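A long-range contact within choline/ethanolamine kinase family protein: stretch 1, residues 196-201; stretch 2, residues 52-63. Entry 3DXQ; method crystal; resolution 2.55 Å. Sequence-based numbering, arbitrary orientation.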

ATOM      1  N   ASP A 196       7.484  -4.612  -1.652  1.00 46.55           N
ATOM      2  CA  ASP A 196       7.569  -3.323  -0.930  1.00 49.50           C
ATOM      3  C   ASP A 196       6.848  -3.338   0.395  1.00 50.95           C
ATOM      4  O   ASP A 196       5.759  -2.792   0.539  1.00 52.46           O
ATOM      5  CB  ASP A 196       7.085  -2.147  -1.782  1.00 50.39           C
ATOM      6  CG  ASP A 196       8.205  -1.179  -2.152  1.00 56.69           C
ATOM      7  OD1 ASP A 196       9.223  -1.614  -2.745  1.00 61.18           O
ATOM      8  OD2 ASP A 196       8.046   0.033  -1.871  1.00 65.54           O
ATOM      9  N   TRP A 197       7.485  -3.949   1.380  1.00 50.98           N
ATOM     10  CA  TRP A 197       6.861  -4.170   2.676  1.00 49.19           C
ATOM     11  C   TRP A 197       7.279  -3.174   3.713  1.00 48.66           C
ATOM     12  O   TRP A 197       7.138  -3.419   4.899  1.00 48.73           O
ATOM     13  CB  TRP A 197       7.182  -5.598   3.140  1.00 48.49           C
ATOM     14  CG  TRP A 197       6.661  -6.586   2.165  1.00 48.68           C
ATOM     15  CD1 TRP A 197       7.287  -7.027   1.046  1.00 49.01           C
ATOM     16  CD2 TRP A 197       5.372  -7.214   2.178  1.00 48.80           C
ATOM     17  NE1 TRP A 197       6.489  -7.914   0.371  1.00 51.33           N
ATOM     18  CE2 TRP A 197       5.301  -8.042   1.042  1.00 49.07           C
ATOM     19  CE3 TRP A 197       4.277  -7.169   3.045  1.00 47.20           C
ATOM     20  CZ2 TRP A 197       4.186  -8.818   0.755  1.00 49.67           C
ATOM     21  CZ3 TRP A 197       3.166  -7.936   2.755  1.00 50.05           C
ATOM     22  CH2 TRP A 197       3.129  -8.750   1.622  1.00 50.19           C
ATOM     23  N   GLU A 198       7.745  -2.018   3.279  1.00 51.23           N
ATOM     24  CA  GLU A 198       8.253  -1.026   4.232  1.00 53.46           C
ATOM     25  C   GLU A 198       7.203  -0.449   5.197  1.00 51.88           C
ATOM     26  O   GLU A 198       7.555  -0.043   6.311  1.00 51.15           O
ATOM     27  CB  GLU A 198       8.989   0.099   3.496  1.00 54.11           C
ATOM     28  CG  GLU A 198       8.104   0.936   2.596  1.00 60.15           C
ATOM     29  CD  GLU A 198       8.898   1.769   1.617  1.00 64.48           C
ATOM     30  OE1 GLU A 198       9.833   2.489   2.060  1.00 73.20           O
ATOM     31  OE2 GLU A 198       8.581   1.703   0.409  1.00 72.87           O
ATOM     32  N   TYR A 199       5.932  -0.424   4.794  1.00 51.24           N
ATOM     33  CA  TYR A 199       4.869   0.105   5.663  1.00 51.98           C
ATOM     34  C   TYR A 199       4.052  -0.995   6.365  1.00 51.49           C
ATOM     35  O   TYR A 199       3.034  -0.711   6.996  1.00 50.08           O
ATOM     36  CB  TYR A 199       3.923   1.002   4.868  1.00 53.75           C
ATOM     37  CG  TYR A 199       4.536   2.250   4.278  1.00 54.11           C
ATOM     38  CD1 TYR A 199       4.543   3.459   4.986  1.00 58.26           C
ATOM     39  CD2 TYR A 199       5.051   2.240   2.996  1.00 53.06           C
ATOM     40  CE1 TYR A 199       5.080   4.622   4.422  1.00 59.82           C
ATOM     41  CE2 TYR A 199       5.599   3.376   2.430  1.00 58.65           C
ATOM     42  CZ  TYR A 199       5.610   4.564   3.138  1.00 61.54           C
ATOM     43  OH  TYR A 199       6.154   5.674   2.536  1.00 63.51           O
ATOM     44  N   SER A 200       4.504  -2.242   6.260  1.00 51.02           N
ATOM     45  CA  SER A 200       3.789  -3.383   6.821  1.00 50.95           C
ATOM     46  C   SER A 200       3.560  -3.229   8.288  1.00 50.44           C
ATOM     47  O   SER A 200       4.326  -2.549   8.959  1.00 52.58           O
ATOM     48  CB  SER A 200       4.578  -4.676   6.614  1.00 52.22           C
ATOM     49  OG  SER A 200       4.798  -4.931   5.248  1.00 53.14           O
ATOM     50  N   GLY A 201       2.513  -3.893   8.774  1.00 49.19           N
ATOM     51  CA  GLY A 201       2.146  -3.897  10.189  1.00 48.77           C
ATOM     52  C   GLY A 201       0.877  -4.719  10.464  1.00 48.35           C
ATOM     53  O   GLY A 201       0.190  -5.169   9.536  1.00 48.73           O
TER
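Stretch 2 52-63: YINRANEAVAAR

Stretch 2 approaches as a short loop, Tyr52 to Asn54, that runs into a helix from Arg55 onward. Asn54 caps the helix: Asn54 OD1 accepts from Asn57 N at 3.0 Å. The helix packs its first turns against the type I turn Trp197 to Ser200, and the backbones come closest at Glu198 and Glu58, with 4.3 Å between their CA atoms. Glu58, Ala61 and Ala62 are among the helix residues that meet the turn.

Glu198 gives up the most surface. Its chi1 is p and its chi2 t, and Glu198 OE1 reaches Arg55 NH1 at 3.2 Å in a salt bridge, while also lying 3.6 Å from Ile53 CB. Arg55 NH1 also bridges Glu58 OE1 at 3.0 Å, so one arginine nitrogen serves a carboxylate from each stretch. Glu58 itself lies with CG 3.7 Å from Glu198 N.

Trp197 covers the next largest area, using alanines as its partners: Trp197 CB meets Ala61 CB and Trp197 CD1 meets Ala62 CB, both at 3.9 Å. Ala61 CB also sits 3.6 Å from Ser200 CB.

The Asn57 side chain, pointing toward the turn, ties the helix to the backbone of the turn. Asn57 ND2 donates to Ser200 O at 3.1 Å and, weakly, to Glu198 O at 3.4 Å, so a single amide reads two turn carbonyls.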

ATOM      1  N   TYR A  52      13.032   8.938   6.802  1.00 64.17           N
ATOM      2  CA  TYR A  52      11.626   8.883   7.198  1.00 64.86           C
ATOM      3  C   TYR A  52      10.946   7.497   7.030  1.00 65.10           C
ATOM      4  O   TYR A  52       9.933   7.255   7.671  1.00 65.13           O
ATOM      5  CB  TYR A  52      10.827   9.955   6.453  1.00 65.84           C
ATOM      6  CG  TYR A  52      10.693   9.716   4.957  1.00 68.80           C
ATOM      7  CD1 TYR A  52       9.645   8.931   4.441  1.00 69.53           C
ATOM      8  CD2 TYR A  52      11.608  10.279   4.051  1.00 69.42           C
ATOM      9  CE1 TYR A  52       9.517   8.705   3.069  1.00 66.42           C
ATOM     10  CE2 TYR A  52      11.490  10.058   2.673  1.00 69.33           C
ATOM     11  CZ  TYR A  52      10.443   9.271   2.192  1.00 68.51           C
ATOM     12  OH  TYR A  52      10.318   9.055   0.840  1.00 70.15           O
ATOM     13  N   ILE A  53      11.460   6.623   6.147  1.00 65.73           N
ATOM     14  CA  ILE A  53      10.994   5.206   6.036  1.00 64.73           C
ATOM     15  C   ILE A  53      11.796   4.357   7.030  1.00 64.20           C
ATOM     16  O   ILE A  53      12.745   4.853   7.633  1.00 64.48           O
ATOM     17  CB  ILE A  53      11.168   4.610   4.614  1.00 63.70           C
ATOM     18  N   ASN A  54      11.452   3.083   7.187  1.00 63.30           N
ATOM     19  CA  ASN A  54      12.076   2.260   8.235  1.00 62.92           C
ATOM     20  C   ASN A  54      12.498   0.868   7.768  1.00 62.01           C
ATOM     21  O   ASN A  54      11.685  -0.054   7.700  1.00 62.55           O
ATOM     22  CB  ASN A  54      11.103   2.135   9.400  1.00 63.23           C
ATOM     23  CG  ASN A  54      11.667   1.319  10.551  1.00 64.56           C
ATOM     24  OD1 ASN A  54      12.262   0.258  10.357  1.00 63.96           O
ATOM     25  ND2 ASN A  54      11.479   1.818  11.762  1.00 61.26           N
ATOM     26  N   ARG A  55      13.787   0.701   7.506  1.00 60.75           N
ATOM     27  CA  ARG A  55      14.286  -0.519   6.854  1.00 59.08           C
ATOM     28  C   ARG A  55      14.356  -1.775   7.735  1.00 55.95           C
ATOM     29  O   ARG A  55      14.274  -2.892   7.232  1.00 54.61           O
ATOM     30  CB  ARG A  55      15.635  -0.230   6.187  1.00 59.07           C
ATOM     31  CG  ARG A  55      15.609   0.938   5.217  1.00 59.57           C
ATOM     32  CD  ARG A  55      14.507   0.785   4.214  1.00 60.82           C
ATOM     33  NE  ARG A  55      14.540   1.847   3.237  1.00 58.27           N
ATOM     34  CZ  ARG A  55      13.664   1.969   2.258  1.00 60.52           C
ATOM     35  NH1 ARG A  55      12.678   1.091   2.131  1.00 65.37           N
ATOM     36  NH2 ARG A  55      13.777   2.974   1.403  1.00 65.62           N
ATOM     37  N   ALA A  56      14.499  -1.595   9.036  1.00 53.92           N
ATOM     38  CA  ALA A  56      14.508  -2.729   9.953  1.00 52.84           C
ATOM     39  C   ALA A  56      13.175  -3.482   9.891  1.00 52.50           C
ATOM     40  O   ALA A  56      13.148  -4.719   9.883  1.00 51.46           O
ATOM     41  CB  ALA A  56      14.781  -2.254  11.365  1.00 50.40           C
ATOM     42  N   ASN A  57      12.082  -2.724   9.853  1.00 52.03           N
ATOM     43  CA  ASN A  57      10.753  -3.296   9.726  1.00 53.18           C
ATOM     44  C   ASN A  57      10.632  -4.073   8.425  1.00 52.18           C
ATOM     45  O   ASN A  57      10.260  -5.246   8.433  1.00 51.96           O
ATOM     46  CB  ASN A  57       9.680  -2.204   9.771  1.00 53.18           C
ATOM     47  CG  ASN A  57       8.279  -2.772   9.763  1.00 55.82           C
ATOM     48  OD1 ASN A  57       7.963  -3.670  10.548  1.00 66.49           O
ATOM     49  ND2 ASN A  57       7.423  -2.257   8.878  1.00 54.59           N
ATOM     50  N   GLU A  58      10.975  -3.413   7.320  1.00 51.10           N
ATOM     51  CA  GLU A  58      10.854  -3.998   5.990  1.00 49.63           C
ATOM     52  C   GLU A  58      11.520  -5.353   5.923  1.00 47.96           C
ATOM     53  O   GLU A  58      10.946  -6.292   5.382  1.00 49.98           O
ATOM     54  CB  GLU A  58      11.459  -3.072   4.930  1.00 49.21           C
ATOM     55  CG  GLU A  58      11.132  -3.472   3.490  1.00 49.29           C
ATOM     56  CD  GLU A  58      11.849  -2.634   2.471  1.00 51.20           C
ATOM     57  OE1 GLU A  58      12.700  -1.811   2.863  1.00 53.27           O
ATOM     58  OE2 GLU A  58      11.557  -2.800   1.272  1.00 56.28           O
ATOM     59  N   ALA A  59      12.722  -5.461   6.470  1.00 45.65           N
ATOM     60  CA  ALA A  59      13.476  -6.713   6.376  1.00 45.43           C
ATOM     61  C   ALA A  59      12.673  -7.856   7.011  1.00 44.38           C
ATOM     62  O   ALA A  59      12.474  -8.910   6.404  1.00 43.97           O
ATOM     63  CB  ALA A  59      14.874  -6.574   7.016  1.00 42.34           C
ATOM     64  N   VAL A  60      12.188  -7.624   8.224  1.00 43.25           N
ATOM     65  CA  VAL A  60      11.451  -8.651   8.943  1.00 43.33           C
ATOM     66  C   VAL A  60      10.144  -8.961   8.229  1.00 43.77           C
ATOM     67  O   VAL A  60       9.772 -10.111   8.049  1.00 44.82           O
ATOM     68  CB  VAL A  60      11.159  -8.214  10.401  1.00 43.60           C
ATOM     69  CG1 VAL A  60      10.283  -9.244  11.104  1.00 34.26           C
ATOM     70  CG2 VAL A  60      12.466  -7.965  11.153  1.00 33.11           C
ATOM     71  N   ALA A  61       9.471  -7.908   7.807  1.00 43.32           N
ATOM     72  CA  ALA A  61       8.196  -8.029   7.135  1.00 43.91           C
ATOM     73  C   ALA A  61       8.301  -8.839   5.844  1.00 43.74           C
ATOM     74  O   ALA A  61       7.525  -9.775   5.636  1.00 46.10           O
ATOM     75  CB  ALA A  61       7.605  -6.641   6.862  1.00 42.71           C
ATOM     76  N   ALA A  62       9.257  -8.486   4.985  1.00 42.27           N
ATOM     77  CA  ALA A  62       9.405  -9.158   3.692  1.00 41.49           C
ATOM     78  C   ALA A  62       9.733 -10.629   3.893  1.00 41.41           C
ATOM     79  O   ALA A  62       9.219 -11.477   3.175  1.00 42.13           O
ATOM     80  CB  ALA A  62      10.480  -8.486   2.821  1.00 40.25           C
ATOM     81  N   ARG A  63      10.582 -10.939   4.866  1.00 41.80           N
ATOM     82  CA  ARG A  63      10.926 -12.334   5.108  1.00 43.58           C
ATOM     83  C   ARG A  63       9.714 -13.130   5.529  1.00 42.61           C
ATOM     84  O   ARG A  63       9.516 -14.235   5.069  1.00 42.98           O
ATOM     85  CB  ARG A  63      12.031 -12.479   6.133  1.00 44.65           C
ATOM     86  CG  ARG A  63      13.403 -12.096   5.610  1.00 49.10           C
ATOM     87  CD  ARG A  63      14.509 -12.807   6.371  1.00 54.99           C
ATOM     88  NE  ARG A  63      15.838 -12.359   5.952  1.00 58.53           N
ATOM     89  CZ  ARG A  63      16.437 -11.250   6.384  1.00 61.30           C
ATOM     90  NH1 ARG A  63      15.832 -10.438   7.253  1.00 61.18           N
ATOM     91  NH2 ARG A  63      17.647 -10.941   5.926  1.00 60.14           N
TER